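Local coordinates for protein imidazoleglycerol-phosphate dehydratase (Staphylococcus aureus subsp. aureus, PDB 2AE8) that catalyses the manganese-dependent dehydration of imidazoleglycerol phosphate to imidazoleacetol phosphate, the sixth step of histidine biosynthesis, at residues B[89-97]-B[155-164]; B[109-120]-B[200-208]. All coordinates share one frame; numbering follows the deposited sequence.

Interaction 1 of 2, residues B[89-97]-B[155-164]; sequences DDHHVTEDI and TFDTELVEEF. With MG (magnesium ion), chain J; MG (magnesium ion), chain M.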
loop_
_atom_site.group_PDB
_atom_site.type_symbol
_atom_site.label_atom_id
_atom_site.label_comp_id
_atom_site.label_asym_id
_atom_site.label_seq_id
_atom_site.Cartn_x
_atom_site.Cartn_y
_atom_site.Cartn_z
ATOM N N ASP B 89 28.766 0.542 -36.783
ATOM C CA ASP B 89 28.766 0.345 -38.238
ATOM C C ASP B 89 27.497 0.911 -38.855
ATOM O O ASP B 89 27.552 1.969 -39.512
ATOM C CB ASP B 89 28.916 -1.135 -38.594
ATOM C CG ASP B 89 29.527 -1.344 -39.973
ATOM O OD1 ASP B 89 30.328 -0.479 -40.410
ATOM O OD2 ASP B 89 29.206 -2.373 -40.612
ATOM N N ASP B 90 26.365 0.220 -38.638
ATOM C CA ASP B 90 25.047 0.742 -39.032
ATOM C C ASP B 90 24.790 2.080 -38.353
ATOM O O ASP B 90 24.083 2.905 -38.896
ATOM C CB ASP B 90 23.899 -0.204 -38.655
ATOM C CG ASP B 90 23.765 -1.405 -39.575
ATOM O OD1 ASP B 90 22.729 -2.101 -39.468
ATOM O OD2 ASP B 90 24.674 -1.684 -40.378
ATOM N N HIS B 91 25.359 2.284 -37.166
ATOM C CA HIS B 91 25.147 3.526 -36.413
ATOM C C HIS B 91 25.762 4.707 -37.159
ATOM O O HIS B 91 25.094 5.708 -37.422
ATOM C CB HIS B 91 25.743 3.441 -34.999
ATOM C CG HIS B 91 25.454 4.644 -34.146
ATOM N ND1 HIS B 91 24.655 4.584 -33.023
ATOM C CD2 HIS B 91 25.837 5.938 -34.262
ATOM C CE1 HIS B 91 24.571 5.781 -32.474
ATOM N NE2 HIS B 91 25.274 6.626 -33.212
ATOM N N HIS B 92 27.044 4.588 -37.494
ATOM C CA HIS B 92 27.717 5.673 -38.201
ATOM C C HIS B 92 27.011 5.937 -39.524
ATOM O O HIS B 92 26.620 7.058 -39.798
ATOM C CB HIS B 92 29.190 5.354 -38.392
ATOM C CG HIS B 92 29.924 5.156 -37.105
ATOM N ND1 HIS B 92 30.903 4.201 -36.946
ATOM C CD2 HIS B 92 29.810 5.780 -35.908
ATOM C CE1 HIS B 92 31.374 4.257 -35.712
ATOM N NE2 HIS B 92 30.723 5.203 -35.059
ATOM N N VAL B 93 26.758 4.888 -40.285
ATOM C CA VAL B 93 26.086 5.019 -41.579
ATOM C C VAL B 93 24.727 5.737 -41.459
ATOM O O VAL B 93 24.476 6.720 -42.147
ATOM C CB VAL B 93 25.931 3.647 -42.266
ATOM C CG1 VAL B 93 25.048 3.742 -43.501
ATOM C CG2 VAL B 93 27.301 3.091 -42.623
ATOM N N THR B 94 23.867 5.255 -40.570
ATOM C CA THR B 94 22.527 5.815 -40.405
ATOM C C THR B 94 22.574 7.271 -39.965
ATOM O O THR B 94 21.872 8.110 -40.521
ATOM C CB THR B 94 21.702 4.977 -39.392
ATOM O OG1 THR B 94 21.653 3.634 -39.853
ATOM C CG2 THR B 94 20.278 5.484 -39.274
ATOM N N GLU B 95 23.411 7.561 -38.971
ATOM C CA GLU B 95 23.586 8.913 -38.472
ATOM C C GLU B 95 24.155 9.865 -39.543
ATOM O O GLU B 95 23.676 10.987 -39.692
ATOM C CB GLU B 95 24.494 8.929 -37.232
ATOM C CG GLU B 95 24.758 10.347 -36.705
ATOM C CD GLU B 95 25.425 10.380 -35.338
ATOM O OE1 GLU B 95 25.724 9.298 -34.783
ATOM O OE2 GLU B 95 25.650 11.497 -34.804
ATOM N N ASP B 96 25.186 9.423 -40.256
ATOM C CA ASP B 96 25.821 10.285 -41.273
ATOM C C ASP B 96 24.868 10.565 -42.429
ATOM O O ASP B 96 24.794 11.691 -42.911
ATOM C CB ASP B 96 27.145 9.695 -41.760
ATOM C CG ASP B 96 28.214 9.707 -40.678
ATOM O OD1 ASP B 96 29.242 9.011 -40.838
ATOM O OD2 ASP B 96 28.027 10.404 -39.650
ATOM N N ILE B 97 24.105 9.559 -42.834
ATOM C CA ILE B 97 23.043 9.752 -43.815
ATOM C C ILE B 97 21.966 10.741 -43.305
ATOM O O ILE B 97 21.502 11.626 -44.038
ATOM C CB ILE B 97 22.443 8.387 -44.261
ATOM C CG1 ILE B 97 23.498 7.600 -45.063
ATOM C CG2 ILE B 97 21.163 8.587 -45.048
ATOM C CD1 ILE B 97 23.064 6.249 -45.519
ATOM N N THR B 155 18.226 -7.548 -38.817
ATOM C CA THR B 155 19.549 -7.304 -38.277
ATOM C C THR B 155 19.715 -5.836 -37.829
ATOM O O THR B 155 20.749 -5.446 -37.283
ATOM C CB THR B 155 20.602 -7.721 -39.345
ATOM O OG1 THR B 155 21.875 -7.945 -38.720
ATOM C CG2 THR B 155 20.708 -6.678 -40.402
ATOM N N PHE B 156 18.687 -5.028 -38.061
ATOM C CA PHE B 156 18.741 -3.576 -37.798
ATOM C C PHE B 156 18.440 -3.207 -36.335
ATOM O O PHE B 156 17.363 -3.519 -35.831
ATOM C CB PHE B 156 17.733 -2.880 -38.714
ATOM C CG PHE B 156 17.817 -1.379 -38.718
ATOM C CD1 PHE B 156 18.852 -0.721 -39.401
ATOM C CD2 PHE B 156 16.833 -0.615 -38.081
ATOM C CE1 PHE B 156 18.924 0.668 -39.423
ATOM C CE2 PHE B 156 16.897 0.767 -38.098
ATOM C CZ PHE B 156 17.934 1.417 -38.773
ATOM N N ASP B 157 19.374 -2.504 -35.690
ATOM C CA ASP B 157 19.185 -1.978 -34.336
ATOM C C ASP B 157 18.148 -0.869 -34.339
ATOM O O ASP B 157 18.326 0.182 -34.922
ATOM C CB ASP B 157 20.502 -1.459 -33.750
ATOM C CG ASP B 157 21.477 -2.585 -33.424
ATOM O OD1 ASP B 157 22.690 -2.370 -33.520
ATOM O OD2 ASP B 157 21.025 -3.686 -33.054
ATOM N N THR B 158 17.051 -1.152 -33.666
ATOM C CA THR B 158 15.883 -0.331 -33.618
ATOM C C THR B 158 16.173 1.033 -32.897
ATOM O O THR B 158 15.535 2.067 -33.182
ATOM C CB THR B 158 14.830 -1.254 -32.944
ATOM O OG1 THR B 158 13.629 -1.363 -33.708
ATOM C CG2 THR B 158 14.632 -0.982 -31.512
ATOM N N GLU B 159 17.145 1.052 -31.991
ATOM C CA GLU B 159 17.585 2.333 -31.400
ATOM C C GLU B 159 18.105 3.353 -32.435
ATOM O O GLU B 159 18.220 4.544 -32.133
ATOM C CB GLU B 159 18.604 2.135 -30.268
ATOM C CG GLU B 159 20.002 1.680 -30.689
ATOM C CD GLU B 159 20.943 1.509 -29.495
ATOM O OE1 GLU B 159 20.481 1.571 -28.319
ATOM O OE2 GLU B 159 22.162 1.312 -29.726
ATOM N N LEU B 160 18.391 2.881 -33.654
ATOM C CA LEU B 160 18.910 3.751 -34.717
ATOM C C LEU B 160 17.831 4.655 -35.276
ATOM O O LEU B 160 18.142 5.681 -35.858
ATOM C CB LEU B 160 19.472 2.916 -35.862
ATOM C CG LEU B 160 20.759 2.177 -35.499
ATOM C CD1 LEU B 160 21.170 1.265 -36.653
ATOM C CD2 LEU B 160 21.847 3.166 -35.111
ATOM N N VAL B 161 16.570 4.256 -35.130
ATOM C CA VAL B 161 15.461 5.046 -35.667
ATOM C C VAL B 161 15.457 6.469 -35.064
ATOM O O VAL B 161 15.395 7.488 -35.794
ATOM C CB VAL B 161 14.109 4.346 -35.408
ATOM C CG1 VAL B 161 12.955 5.232 -35.801
ATOM C CG2 VAL B 161 14.038 3.027 -36.147
ATOM N N GLU B 162 15.547 6.553 -33.741
ATOM C CA GLU B 162 15.597 7.879 -33.100
ATOM C C GLU B 162 16.881 8.635 -33.491
ATOM O O GLU B 162 16.855 9.846 -33.707
ATOM C CB GLU B 162 15.515 7.746 -31.580
ATOM C CG GLU B 162 15.434 9.077 -30.840
ATOM C CD GLU B 162 15.284 8.880 -29.330
ATOM O OE1 GLU B 162 15.331 7.713 -28.878
ATOM O OE2 GLU B 162 15.137 9.895 -28.608
ATOM N N GLU B 163 18.007 7.931 -33.571
ATOM C CA GLU B 163 19.252 8.579 -34.017
ATOM C C GLU B 163 19.133 9.199 -35.417
ATOM O O GLU B 163 19.673 10.276 -35.661
ATOM C CB GLU B 163 20.424 7.605 -33.972
ATOM C CG GLU B 163 20.622 7.009 -32.574
ATOM C CD GLU B 163 20.646 8.084 -31.476
ATOM O OE1 GLU B 163 19.723 8.109 -30.613
ATOM O OE2 GLU B 163 21.568 8.921 -31.499
ATOM N N PHE B 164 18.412 8.522 -36.311
ATOM C CA PHE B 164 18.220 9.006 -37.684
ATOM C C PHE B 164 17.376 10.271 -37.682
ATOM O O PHE B 164 17.751 11.280 -38.288
ATOM C CB PHE B 164 17.549 7.951 -38.565
ATOM C CG PHE B 164 17.253 8.446 -39.959
ATOM C CD1 PHE B 164 18.281 8.536 -40.909
ATOM C CD2 PHE B 164 15.976 8.855 -40.310
ATOM C CE1 PHE B 164 18.032 9.010 -42.197
ATOM C CE2 PHE B 164 15.710 9.342 -41.600
ATOM C CZ PHE B 164 16.747 9.424 -42.544
HETATM MG MG MG J . 25.449 8.882 -32.609
HETATM MG MG MG M . 30.979 5.544 -32.629
HETATM O O HOH W 1 21.904 -2.648 -36.961
HETATM O O HOH W 2 25.350 11.188 -32.339
HETATM O O HOH W 3 23.604 9.191 -32.995
HETATM O O HOH W 4 27.339 8.473 -32.720
#

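Interaction 2 of 2, residues B[109-120]-B[200-208]; sequences IKDKKHFVRYGT and ALGIALTAT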
loop_
_atom_site.group_PDB
_atom_site.type_symbol
_atom_site.label_atom_id
_atom_site.label_comp_id
_atom_site.label_asym_id
_atom_site.label_seq_id
_atom_site.Cartn_x
_atom_site.Cartn_y
_atom_site.Cartn_z
ATOM N N ILE B 109 15.180 24.325 -48.016
ATOM C CA ILE B 109 14.264 25.203 -47.299
ATOM C C ILE B 109 14.667 26.675 -47.441
ATOM O O ILE B 109 13.823 27.538 -47.683
ATOM C CB ILE B 109 14.156 24.791 -45.793
ATOM C CG1 ILE B 109 13.311 23.519 -45.668
ATOM C CG2 ILE B 109 13.534 25.902 -44.989
ATOM C CD1 ILE B 109 13.543 22.700 -44.385
ATOM N N LYS B 110 15.958 26.941 -47.294
ATOM C CA LYS B 110 16.512 28.279 -47.483
ATOM C C LYS B 110 16.093 28.893 -48.824
ATOM O O LYS B 110 15.664 30.049 -48.859
ATOM C CB LYS B 110 18.035 28.264 -47.322
ATOM C CG LYS B 110 18.457 28.134 -45.863
ATOM C CD LYS B 110 19.958 28.237 -45.657
ATOM C CE LYS B 110 20.251 28.545 -44.203
ATOM N NZ LYS B 110 21.624 28.118 -43.765
ATOM N N ASP B 111 16.157 28.103 -49.896
ATOM C CA ASP B 111 15.806 28.586 -51.234
ATOM C C ASP B 111 14.314 28.763 -51.497
ATOM O O ASP B 111 13.928 29.594 -52.312
ATOM C CB ASP B 111 16.450 27.722 -52.320
ATOM C CG ASP B 111 17.962 27.848 -52.341
ATOM O OD1 ASP B 111 18.502 28.943 -52.053
ATOM O OD2 ASP B 111 18.626 26.841 -52.655
ATOM N N LYS B 112 13.474 27.984 -50.827
ATOM C CA LYS B 112 12.040 28.234 -50.865
ATOM C C LYS B 112 11.777 29.446 -49.981
ATOM O O LYS B 112 12.447 29.641 -48.967
ATOM C CB LYS B 112 11.256 27.023 -50.360
ATOM C CG LYS B 112 11.153 25.865 -51.333
ATOM C CD LYS B 112 10.562 24.637 -50.646
ATOM C CE LYS B 112 9.757 23.769 -51.604
ATOM N NZ LYS B 112 8.393 24.341 -51.853
ATOM N N LYS B 113 10.833 30.286 -50.365
ATOM C CA LYS B 113 10.497 31.431 -49.517
ATOM C C LYS B 113 9.101 31.290 -48.918
ATOM O O LYS B 113 8.892 31.596 -47.743
ATOM C CB LYS B 113 10.649 32.756 -50.279
ATOM C CG LYS B 113 11.916 33.583 -49.911
ATOM C CD LYS B 113 13.246 32.942 -50.367
ATOM C CE LYS B 113 13.627 33.334 -51.800
ATOM N NZ LYS B 113 12.864 32.592 -52.863
ATOM N N HIS B 114 8.165 30.811 -49.733
ATOM C CA HIS B 114 6.773 30.660 -49.340
ATOM C C HIS B 114 6.316 29.188 -49.384
ATOM O O HIS B 114 6.140 28.608 -50.463
ATOM C CB HIS B 114 5.877 31.498 -50.257
ATOM C CG HIS B 114 6.028 32.981 -50.086
ATOM N ND1 HIS B 114 6.310 33.825 -51.142
ATOM C CD2 HIS B 114 5.922 33.772 -48.991
ATOM C CE1 HIS B 114 6.376 35.070 -50.705
ATOM N NE2 HIS B 114 6.146 35.066 -49.403
ATOM N N PHE B 115 6.105 28.602 -48.205
ATOM C CA PHE B 115 5.598 27.231 -48.090
ATOM C C PHE B 115 4.574 27.116 -46.948
ATOM O O PHE B 115 4.469 28.017 -46.110
ATOM C CB PHE B 115 6.757 26.238 -47.917
ATOM C CG PHE B 115 7.837 26.719 -46.985
ATOM C CD1 PHE B 115 7.665 26.656 -45.602
ATOM C CD2 PHE B 115 9.019 27.244 -47.486
ATOM C CE1 PHE B 115 8.651 27.113 -44.736
ATOM C CE2 PHE B 115 10.021 27.694 -46.624
ATOM C CZ PHE B 115 9.832 27.631 -45.246
ATOM N N VAL B 116 3.818 26.020 -46.942
ATOM C CA VAL B 116 2.770 25.770 -45.943
ATOM C C VAL B 116 3.336 25.802 -44.516
ATOM O O VAL B 116 2.669 26.272 -43.596
ATOM C CB VAL B 116 2.018 24.433 -46.246
ATOM C CG1 VAL B 116 1.049 24.030 -45.120
ATOM C CG2 VAL B 116 1.276 24.537 -47.582
ATOM N N ARG B 117 4.572 25.323 -44.358
ATOM C CA ARG B 117 5.337 25.398 -43.098
ATOM C C ARG B 117 4.943 24.355 -42.035
ATOM O O ARG B 117 5.821 23.736 -41.421
ATOM C CB ARG B 117 5.344 26.813 -42.483
ATOM C CG ARG B 117 6.139 26.860 -41.175
ATOM C CD ARG B 117 6.241 28.229 -40.563
ATOM N NE ARG B 117 6.655 28.078 -39.173
ATOM C CZ ARG B 117 6.985 29.076 -38.357
ATOM N NH1 ARG B 117 6.989 30.330 -38.795
ATOM N NH2 ARG B 117 7.318 28.813 -37.095
ATOM N N TYR B 118 3.641 24.173 -41.836
ATOM C CA TYR B 118 3.114 23.241 -40.837
ATOM C C TYR B 118 2.537 22.003 -41.507
ATOM O O TYR B 118 1.729 22.111 -42.423
ATOM C CB TYR B 118 2.024 23.935 -39.995
ATOM C CG TYR B 118 2.459 25.284 -39.442
ATOM C CD1 TYR B 118 2.167 26.471 -40.127
ATOM C CD2 TYR B 118 3.174 25.374 -38.247
ATOM C CE1 TYR B 118 2.574 27.711 -39.638
ATOM C CE2 TYR B 118 3.583 26.609 -37.747
ATOM C CZ TYR B 118 3.287 27.770 -38.460
ATOM O OH TYR B 118 3.690 28.989 -37.968
ATOM N N GLY B 119 2.949 20.820 -41.052
ATOM C CA GLY B 119 2.346 19.567 -41.525
ATOM C C GLY B 119 2.154 18.571 -40.391
ATOM O O GLY B 119 3.057 18.401 -39.563
ATOM N N THR B 120 0.976 17.946 -40.355
ATOM C CA THR B 120 0.645 16.872 -39.404
ATOM C C THR B 120 0.091 15.655 -40.159
ATOM O O THR B 120 -0.789 15.798 -41.017
ATOM C CB THR B 120 -0.399 17.360 -38.371
ATOM O OG1 THR B 120 0.197 18.357 -37.535
ATOM C CG2 THR B 120 -0.882 16.217 -37.468
ATOM N N ALA B 200 4.080 14.450 -43.498
ATOM C CA ALA B 200 4.015 15.729 -42.781
ATOM C C ALA B 200 5.035 16.719 -43.339
ATOM O O ALA B 200 4.723 17.906 -43.514
ATOM C CB ALA B 200 4.263 15.522 -41.272
ATOM N N LEU B 201 6.256 16.244 -43.569
ATOM C CA LEU B 201 7.297 17.065 -44.184
ATOM C C LEU B 201 6.869 17.528 -45.573
ATOM O O LEU B 201 6.909 18.718 -45.857
ATOM C CB LEU B 201 8.643 16.327 -44.260
ATOM C CG LEU B 201 9.786 17.117 -44.925
ATOM C CD1 LEU B 201 10.165 18.363 -44.138
ATOM C CD2 LEU B 201 11.001 16.239 -45.169
ATOM N N GLY B 202 6.441 16.588 -46.417
ATOM C CA GLY B 202 5.913 16.911 -47.738
ATOM C C GLY B 202 4.882 18.027 -47.669
ATOM O O GLY B 202 4.991 19.025 -48.398
ATOM N N ILE B 203 3.888 17.873 -46.785
ATOM C CA ILE B 203 2.823 18.875 -46.617
ATOM C C ILE B 203 3.412 20.241 -46.275
ATOM O O ILE B 203 3.032 21.246 -46.868
ATOM C CB ILE B 203 1.798 18.476 -45.514
ATOM C CG1 ILE B 203 0.844 17.388 -46.029
ATOM C CG2 ILE B 203 1.007 19.706 -45.006
ATOM C CD1 ILE B 203 0.214 16.513 -44.890
ATOM N N ALA B 204 4.328 20.261 -45.306
ATOM C CA ALA B 204 4.955 21.494 -44.843
ATOM C C ALA B 204 5.778 22.198 -45.941
ATOM O O ALA B 204 5.854 23.422 -45.965
ATOM C CB ALA B 204 5.825 21.204 -43.636
ATOM N N LEU B 205 6.414 21.416 -46.814
ATOM C CA LEU B 205 7.245 21.959 -47.896
ATOM C C LEU B 205 6.424 22.468 -49.086
ATOM O O LEU B 205 6.977 23.058 -50.012
ATOM C CB LEU B 205 8.246 20.906 -48.397
ATOM C CG LEU B 205 9.428 20.513 -47.512
ATOM C CD1 LEU B 205 10.064 19.277 -48.071
ATOM C CD2 LEU B 205 10.454 21.631 -47.397
ATOM N N THR B 206 5.115 22.235 -49.071
ATOM C CA THR B 206 4.248 22.646 -50.179
ATOM C C THR B 206 4.288 24.162 -50.397
ATOM O O THR B 206 4.037 24.943 -49.473
ATOM C CB THR B 206 2.809 22.149 -49.960
ATOM O OG1 THR B 206 2.815 20.719 -49.954
ATOM C CG2 THR B 206 1.869 22.629 -51.063
ATOM N N ALA B 207 4.613 24.563 -51.631
ATOM C CA ALA B 207 4.734 25.973 -52.008
ATOM C C ALA B 207 3.434 26.740 -51.783
ATOM O O ALA B 207 2.348 26.207 -51.996
ATOM C CB ALA B 207 5.186 26.095 -53.474
ATOM N N THR B 208 3.559 27.993 -51.360
ATOM C CA THR B 208 2.393 28.819 -51.073
ATOM C C THR B 208 2.302 30.031 -52.014
ATOM O O THR B 208 1.226 30.348 -52.543
ATOM C CB THR B 208 2.374 29.244 -49.588
ATOM O OG1 THR B 208 1.025 29.410 -49.148
ATOM C CG2 THR B 208 3.138 30.519 -49.351
#

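Interaction 1 of 2, residues B[89-97]-B[155-164]
Thr94, Leu160 and Phe164 bury the most surface where helix 90-97 runs beside helix 159-164, their axes 8.9 Å apart and 28° from parallel. Thr94 meets Phe164 at about a right angle, its CG2 lying 3.7 Å from Phe164 CB. The Phe164 ring presents its edge to Thr94 O, in the ring plane 3.6 Å from CD1. Thr94 OG1, beside its own backbone N (chi1 -57°), reaches back to Asp90 O at 2.7 Å, which also accepts from Thr94 N on the opposite face. Leu160 straddles the neighbouring turn: CD1 touches Asp90 CB, and CD2 sits 3.6 Å from His91 CA. Both helices belong to the helical part of a beta-alpha-beta sandwich built by half-domain duplication, next to the metal centre. One magnesium ion takes His91 NE2 at 2.3 Å and Glu95 OE1 at 2.2 Å, with His188 of a neighbouring subunit also a ligand; His92 NE2 binds a second. Glu163 OE2 stays in the second shell, accepting from a metal-bound water at 2.5 Å; in a manganese-bound structure Glu163 belongs to the site. No direct hydrogen bond joins the segments; near the start of helix 90-97 a water donates to Asp90 OD1 and Thr155 O and accepts from Asp157 N.

Interaction 2 of 2, residues B[109-120]-B[200-208]
Lys112 and the backbone of residues 114-117 supply the polar part of this contact, gripping the end of helix 200-205 and the residues after it. A turn at the last torsion of Lys112 (chi4 -79°) carries NZ to Leu205 O at 2.7 Å, almost in line with the carbonyl bond (174°). Thr208 N donates to His114 O and Val116 N to Thr206 O, both at 2.8 Å, forming a single beta bridge centred on Phe115 and Ala207. Arg117 N then uses a lone pair of Ala204 O at 2.8 Å. Weaker CA-H...O contacts follow the same path, among them Gly119 CA to Ala200 O at 3.5 Å. In the apolar packing, the Ile109 and Leu205 side chains cross at about a right angle, Val116 and Thr206 lie side by side, and Ile203 CG2 rests 3.7 Å from Gly119 CA. Having no side chain, Gly119 lets the axes of strand 118-120 and helix 200-205 approach to 6.1 Å. Arg117, probably substrate-binding as in related enzymes, has its CB directed away from the helix, and its NE forms a salt bridge with Asp135. Since three of the four hydrogen bonds are backbone to backbone, the path of residues 114-117 probably depends more on main-chain geometry than on particular side chains.

Overall arrangement
Both interactions draw on helix 90-111: interaction 1 uses its first turns, beside the metal, and interaction 2 its last turn and the chain beyond it. Their centres lie about 27 Å apart, on opposite sides of the chain's centre, and the nearest atoms are about 9 Å from each other. Along the sequence the segments alternate, 89-97, 109-120, 155-164 and 200-208, so the two contacts cross in sequence, though they do not touch in space. Interaction 1 joins the start of helix 90-111 to helix 159-171, whereas interaction 2 ties its far end and strand 118-125 to the end of helix 186-205. The shared helix thus runs from the metal-binding end of the helical layer to the last modelled residues of the chain.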